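Afp2 (Serratia entomophila, PDB 6RBN) probably forms part of the contractile sheath around the inner tube of the anti-feeding prophage, a phage-tail-like injection system. Local coordinates at residues N38-W52 with V57-T69. Sequence-based numbering, arbitrary orientation.
Sequences NTNTINKPIQVFRNW and VEYPTPLEDAFYT
The ring of Tyr59 projects from the end of helix 52-58 into the curve made by residues 40-49, where a tyrosine offers flat faces for packing and a hydroxyl for bonding. Gln47 NE2 donates a hydrogen bond to Tyr59 OH (3.1 Å, 147° at the hydrogen), with the hydroxyl lying almost in the Gln47 amide plane. The long glutamine, extended beyond CG, carries its amide from the strand to the hydroxyl of buried Tyr59. Over one face of the phenol sits the slim terminal methyl of Ile42, CD1 lying 4.0 Å from the Tyr59 ring centroid in a CH-pi contact, while Phe67 CE2 lies over the opposite face, offset toward the rim. Phe67 in turn carries Thr41 CG2 on its own face, 3.9 Å from the Phe67 centroid; with chi1 59° Thr41 sets this methyl anti to its carbonyl carbon. Strand 46-49, outermost in the chain's mixed sheet, pairs antiparallel with strand 82-86; Gln47 and Phe49, two apart in it, both point toward residues 57-69. Phe49 CZ reaches Tyr59 CE2 at 4.0 Å, and Phe55 joins this buried aromatic cluster. By contrast, Glu58 is exposed, a place that suits a charged chain: its CB and CG lie along Phe49, and OE1 passes 3.7 Å from Ile42 CD1. At the partly exposed far end Leu63 packs against Asn40, and Asp65 OD2 lies 2.9 Å from Asn38 ND2, while Asp65 OD1 accepts a hydrogen bond from Ala66 N.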
loop_
_atom_site.group_PDB
_atom_site.type_symbol
_atom_site.label_atom_id
_atom_site.label_comp_id
_atom_site.label_asym_id
_atom_site.label_seq_id
_atom_site.Cartn_x
_atom_site.Cartn_y
_atom_site.Cartn_z
ATOM N N ASN C 38 -95.048 42.677 27.351
ATOM C CA ASN C 38 -95.528 41.435 27.932
ATOM C C ASN C 38 -95.425 41.523 29.450
ATOM O O ASN C 38 -94.499 42.139 29.985
ATOM C CB ASN C 38 -94.735 40.239 27.405
ATOM C CG ASN C 38 -95.440 38.921 27.645
ATOM O OD1 ASN C 38 -96.498 38.875 28.269
ATOM N ND2 ASN C 38 -94.873 37.844 27.123
ATOM N N THR C 39 -96.380 40.901 30.137
ATOM C CA THR C 39 -96.505 41.065 31.577
ATOM C C THR C 39 -96.051 39.855 32.382
ATOM O O THR C 39 -95.711 40.015 33.558
ATOM C CB THR C 39 -97.958 41.381 31.943
ATOM O OG1 THR C 39 -98.796 40.292 31.538
ATOM C CG2 THR C 39 -98.412 42.647 31.238
ATOM N N ASN C 40 -96.030 38.662 31.793
ATOM C CA ASN C 40 -95.774 37.441 32.549
ATOM C C ASN C 40 -94.457 36.772 32.163
ATOM O O ASN C 40 -94.374 35.546 32.096
ATOM C CB ASN C 40 -96.947 36.468 32.411
ATOM C CG ASN C 40 -97.302 36.160 30.969
ATOM O OD1 ASN C 40 -96.634 36.595 30.033
ATOM N ND2 ASN C 40 -98.376 35.403 30.781
ATOM N N THR C 41 -93.420 37.564 31.914
ATOM C CA THR C 41 -92.081 37.041 31.696
ATOM C C THR C 41 -91.140 37.525 32.789
ATOM O O THR C 41 -91.382 38.549 33.435
ATOM C CB THR C 41 -91.523 37.456 30.331
ATOM O OG1 THR C 41 -91.494 38.886 30.235
ATOM C CG2 THR C 41 -92.362 36.886 29.214
ATOM N N ILE C 42 -90.072 36.759 32.997
ATOM C CA ILE C 42 -88.971 37.204 33.837
ATOM C C ILE C 42 -88.298 38.392 33.160
ATOM O O ILE C 42 -88.115 38.409 31.936
ATOM C CB ILE C 42 -87.996 36.036 34.095
ATOM C CG1 ILE C 42 -88.652 34.945 34.954
ATOM C CG2 ILE C 42 -86.717 36.481 34.788
ATOM C CD1 ILE C 42 -89.233 33.776 34.193
ATOM N N ASN C 43 -87.937 39.411 33.953
ATOM C CA ASN C 43 -87.388 40.667 33.451
ATOM C C ASN C 43 -85.969 40.526 32.879
ATOM O O ASN C 43 -85.391 41.529 32.444
ATOM C CB ASN C 43 -87.411 41.704 34.580
ATOM C CG ASN C 43 -87.438 43.141 34.074
ATOM O OD1 ASN C 43 -87.496 43.394 32.871
ATOM N ND2 ASN C 43 -87.395 44.091 34.999
ATOM N N LYS C 44 -85.386 39.331 32.882
ATOM C CA LYS C 44 -84.153 39.068 32.159
ATOM C C LYS C 44 -84.394 39.237 30.664
ATOM O O LYS C 44 -85.338 38.640 30.127
ATOM C CB LYS C 44 -83.658 37.655 32.449
ATOM C CG LYS C 44 -83.130 37.449 33.855
ATOM C CD LYS C 44 -82.820 35.984 34.131
ATOM C CE LYS C 44 -81.362 35.634 33.851
ATOM N NZ LYS C 44 -81.019 35.583 32.405
ATOM N N PRO C 45 -83.597 40.037 29.963
ATOM C CA PRO C 45 -83.837 40.238 28.531
ATOM C C PRO C 45 -83.423 39.047 27.683
ATOM O O PRO C 45 -84.023 38.798 26.638
ATOM C CB PRO C 45 -82.997 41.481 28.209
ATOM C CG PRO C 45 -81.918 41.472 29.221
ATOM C CD PRO C 45 -82.518 40.901 30.472
ATOM N N ILE C 46 -82.399 38.310 28.113
ATOM C CA ILE C 46 -81.903 37.133 27.406
ATOM C C ILE C 46 -81.792 36.001 28.416
ATOM O O ILE C 46 -81.133 36.155 29.450
ATOM C CB ILE C 46 -80.539 37.386 26.739
ATOM C CG1 ILE C 46 -80.632 38.489 25.687
ATOM C CG2 ILE C 46 -80.015 36.113 26.101
ATOM C CD1 ILE C 46 -79.289 38.994 25.228
ATOM N N GLN C 47 -82.429 34.868 28.123
ATOM C CA GLN C 47 -82.364 33.711 29.001
ATOM C C GLN C 47 -82.279 32.435 28.177
ATOM O O GLN C 47 -82.796 32.358 27.061
ATOM C CB GLN C 47 -83.554 33.683 29.964
ATOM C CG GLN C 47 -84.907 33.717 29.303
ATOM C CD GLN C 47 -86.022 33.834 30.314
ATOM O OE1 GLN C 47 -85.785 33.785 31.518
ATOM N NE2 GLN C 47 -87.243 34.008 29.832
ATOM N N VAL C 48 -81.610 31.433 28.749
ATOM C CA VAL C 48 -81.150 30.249 28.034
ATOM C C VAL C 48 -81.838 29.026 28.621
ATOM O O VAL C 48 -81.772 28.799 29.833
ATOM C CB VAL C 48 -79.621 30.099 28.132
ATOM C CG1 VAL C 48 -79.146 28.863 27.383
ATOM C CG2 VAL C 48 -78.920 31.356 27.650
ATOM N N PHE C 49 -82.463 28.228 27.760
ATOM C CA PHE C 49 -83.226 27.051 28.168
ATOM C C PHE C 49 -82.710 25.845 27.402
ATOM O O PHE C 49 -82.840 25.790 26.176
ATOM C CB PHE C 49 -84.713 27.269 27.895
ATOM C CG PHE C 49 -85.348 28.282 28.794
ATOM C CD1 PHE C 49 -84.912 28.446 30.095
ATOM C CD2 PHE C 49 -86.324 29.130 28.311
ATOM C CE1 PHE C 49 -85.483 29.392 30.914
ATOM C CE2 PHE C 49 -86.889 30.081 29.125
ATOM C CZ PHE C 49 -86.470 30.212 30.426
ATOM N N ARG C 50 -82.138 24.876 28.117
ATOM C CA ARG C 50 -81.514 23.732 27.464
ATOM C C ARG C 50 -82.477 22.586 27.197
ATOM O O ARG C 50 -82.294 21.854 26.220
ATOM C CB ARG C 50 -80.344 23.214 28.300
ATOM C CG ARG C 50 -79.169 24.166 28.362
ATOM C CD ARG C 50 -78.044 23.605 29.204
ATOM N NE ARG C 50 -76.914 24.525 29.262
ATOM C CZ ARG C 50 -76.773 25.470 30.186
ATOM N NH1 ARG C 50 -77.693 25.620 31.129
ATOM N NH2 ARG C 50 -75.712 26.265 30.165
ATOM N N ASN C 51 -83.488 22.398 28.041
ATOM C CA ASN C 51 -84.461 21.338 27.837
ATOM C C ASN C 51 -85.796 21.757 28.439
ATOM O O ASN C 51 -85.965 22.890 28.901
ATOM C CB ASN C 51 -83.949 20.003 28.397
ATOM C CG ASN C 51 -83.521 20.082 29.850
ATOM O OD1 ASN C 51 -83.684 21.097 30.517
ATOM N ND2 ASN C 51 -82.955 18.992 30.344
ATOM N N TRP C 52 -86.752 20.829 28.418
ATOM C CA TRP C 52 -88.084 21.109 28.944
ATOM C C TRP C 52 -88.085 21.198 30.464
ATOM O O TRP C 52 -88.930 21.891 31.040
ATOM C CB TRP C 52 -89.059 20.035 28.463
ATOM C CG TRP C 52 -90.455 20.173 28.982
ATOM C CD1 TRP C 52 -91.060 19.389 29.915
ATOM C CD2 TRP C 52 -91.413 21.172 28.617
ATOM N NE1 TRP C 52 -92.339 19.823 30.143
ATOM C CE2 TRP C 52 -92.581 20.917 29.356
ATOM C CE3 TRP C 52 -91.400 22.249 27.730
ATOM C CZ2 TRP C 52 -93.721 21.703 29.243
ATOM C CZ3 TRP C 52 -92.533 23.025 27.617
ATOM C CH2 TRP C 52 -93.676 22.750 28.370
ATOM N N VAL C 57 -89.046 25.180 35.234
ATOM C CA VAL C 57 -88.633 25.774 36.500
ATOM C C VAL C 57 -88.930 27.267 36.497
ATOM O O VAL C 57 -89.464 27.813 37.470
ATOM C CB VAL C 57 -87.146 25.478 36.767
ATOM C CG1 VAL C 57 -86.649 26.237 37.981
ATOM C CG2 VAL C 57 -86.945 23.995 36.984
ATOM N N GLU C 58 -88.628 27.946 35.391
ATOM C CA GLU C 58 -88.856 29.380 35.305
ATOM C C GLU C 58 -90.295 29.728 34.959
ATOM O O GLU C 58 -90.723 30.858 35.217
ATOM C CB GLU C 58 -87.915 29.998 34.270
ATOM C CG GLU C 58 -86.444 29.884 34.631
ATOM C CD GLU C 58 -86.068 30.705 35.849
ATOM O OE1 GLU C 58 -86.662 31.786 36.053
ATOM O OE2 GLU C 58 -85.178 30.265 36.609
ATOM N N TYR C 59 -91.047 28.795 34.380
ATOM C CA TYR C 59 -92.457 29.000 34.053
ATOM C C TYR C 59 -93.223 27.775 34.530
ATOM O O TYR C 59 -93.517 26.868 33.741
ATOM C CB TYR C 59 -92.645 29.235 32.559
ATOM C CG TYR C 59 -91.994 30.505 32.067
ATOM C CD1 TYR C 59 -92.631 31.729 32.192
ATOM C CD2 TYR C 59 -90.729 30.481 31.495
ATOM C CE1 TYR C 59 -92.034 32.891 31.747
ATOM C CE2 TYR C 59 -90.124 31.636 31.050
ATOM C CZ TYR C 59 -90.783 32.836 31.177
ATOM O OH TYR C 59 -90.180 33.991 30.737
ATOM N N PRO C 60 -93.572 27.717 35.819
ATOM C CA PRO C 60 -94.120 26.480 36.386
ATOM C C PRO C 60 -95.580 26.220 36.065
ATOM O O PRO C 60 -96.070 25.127 36.366
ATOM C CB PRO C 60 -93.926 26.688 37.893
ATOM C CG PRO C 60 -94.002 28.155 38.066
ATOM C CD PRO C 60 -93.383 28.757 36.843
ATOM N N THR C 61 -96.289 27.172 35.466
ATOM C CA THR C 61 -97.696 26.977 35.167
ATOM C C THR C 61 -97.949 27.149 33.674
ATOM O O THR C 61 -97.287 27.964 33.017
ATOM C CB THR C 61 -98.576 27.941 35.990
ATOM O OG1 THR C 61 -99.957 27.731 35.675
ATOM C CG2 THR C 61 -98.198 29.403 35.766
ATOM N N PRO C 62 -98.857 26.354 33.097
ATOM C CA PRO C 62 -99.144 26.485 31.663
ATOM C C PRO C 62 -99.865 27.775 31.316
ATOM O O PRO C 62 -101.017 27.981 31.709
ATOM C CB PRO C 62 -100.022 25.261 31.371
ATOM C CG PRO C 62 -99.688 24.293 32.444
ATOM C CD PRO C 62 -99.438 25.125 33.659
ATOM N N LEU C 63 -99.189 28.649 30.582
ATOM C CA LEU C 63 -99.755 29.918 30.165
ATOM C C LEU C 63 -100.457 29.749 28.821
ATOM O O LEU C 63 -100.605 28.639 28.303
ATOM C CB LEU C 63 -98.663 30.982 30.099
ATOM C CG LEU C 63 -97.999 31.331 31.429
ATOM C CD1 LEU C 63 -96.830 32.270 31.206
ATOM C CD2 LEU C 63 -99.008 31.948 32.375
ATOM N N GLU C 64 -100.895 30.861 28.236
ATOM C CA GLU C 64 -101.557 30.849 26.944
ATOM C C GLU C 64 -100.865 31.789 25.963
ATOM O O GLU C 64 -101.171 31.752 24.765
ATOM C CB GLU C 64 -103.041 31.231 27.119
ATOM C CG GLU C 64 -103.976 30.904 25.953
ATOM C CD GLU C 64 -105.411 31.296 26.223
ATOM O OE1 GLU C 64 -105.685 31.848 27.308
ATOM O OE2 GLU C 64 -106.267 31.048 25.349
ATOM N N ASP C 65 -99.903 32.582 26.427
ATOM C CA ASP C 65 -99.250 33.605 25.629
ATOM C C ASP C 65 -98.366 32.958 24.558
ATOM O O ASP C 65 -98.031 31.772 24.622
ATOM C CB ASP C 65 -98.442 34.531 26.538
ATOM C CG ASP C 65 -98.143 35.874 25.898
ATOM O OD1 ASP C 65 -98.523 36.083 24.728
ATOM O OD2 ASP C 65 -97.538 36.730 26.576
ATOM N N ALA C 66 -97.992 33.762 23.559
ATOM C CA ALA C 66 -97.392 33.243 22.336
ATOM C C ALA C 66 -95.979 32.712 22.528
ATOM O O ALA C 66 -95.524 31.906 21.711
ATOM C CB ALA C 66 -97.388 34.326 21.259
ATOM N N PHE C 67 -95.268 33.137 23.574
ATOM C CA PHE C 67 -93.936 32.585 23.791
ATOM C C PHE C 67 -94.005 31.209 24.434
ATOM O O PHE C 67 -93.109 30.386 24.222
ATOM C CB PHE C 67 -93.082 33.535 24.644
ATOM C CG PHE C 67 -93.495 33.614 26.093
ATOM C CD1 PHE C 67 -94.510 34.465 26.492
ATOM C CD2 PHE C 67 -92.826 32.877 27.063
ATOM C CE1 PHE C 67 -94.882 34.543 27.819
ATOM C CE2 PHE C 67 -93.196 32.950 28.386
ATOM C CZ PHE C 67 -94.223 33.786 28.765
ATOM N N TYR C 68 -95.047 30.944 25.222
ATOM C CA TYR C 68 -95.147 29.664 25.910
ATOM C C TYR C 68 -95.550 28.552 24.954
ATOM O O TYR C 68 -95.008 27.445 25.023
ATOM C CB TYR C 68 -96.150 29.755 27.060
ATOM C CG TYR C 68 -96.203 28.510 27.915
ATOM C CD1 TYR C 68 -95.247 28.282 28.892
ATOM C CD2 TYR C 68 -97.195 27.556 27.735
ATOM C CE1 TYR C 68 -95.284 27.150 29.674
ATOM C CE2 TYR C 68 -97.235 26.417 28.507
ATOM C CZ TYR C 68 -96.276 26.220 29.477
ATOM O OH TYR C 68 -96.312 25.089 30.254
ATOM N N THR C 69 -96.507 28.825 24.067
ATOM C CA THR C 69 -96.948 27.813 23.117
ATOM C C THR C 69 -95.920 27.567 22.027
ATOM O O THR C 69 -95.948 26.506 21.398
ATOM C CB THR C 69 -98.275 28.224 22.492
ATOM O OG1 THR C 69 -98.099 29.439 21.761
ATOM C CG2 THR C 69 -99.302 28.452 23.569
#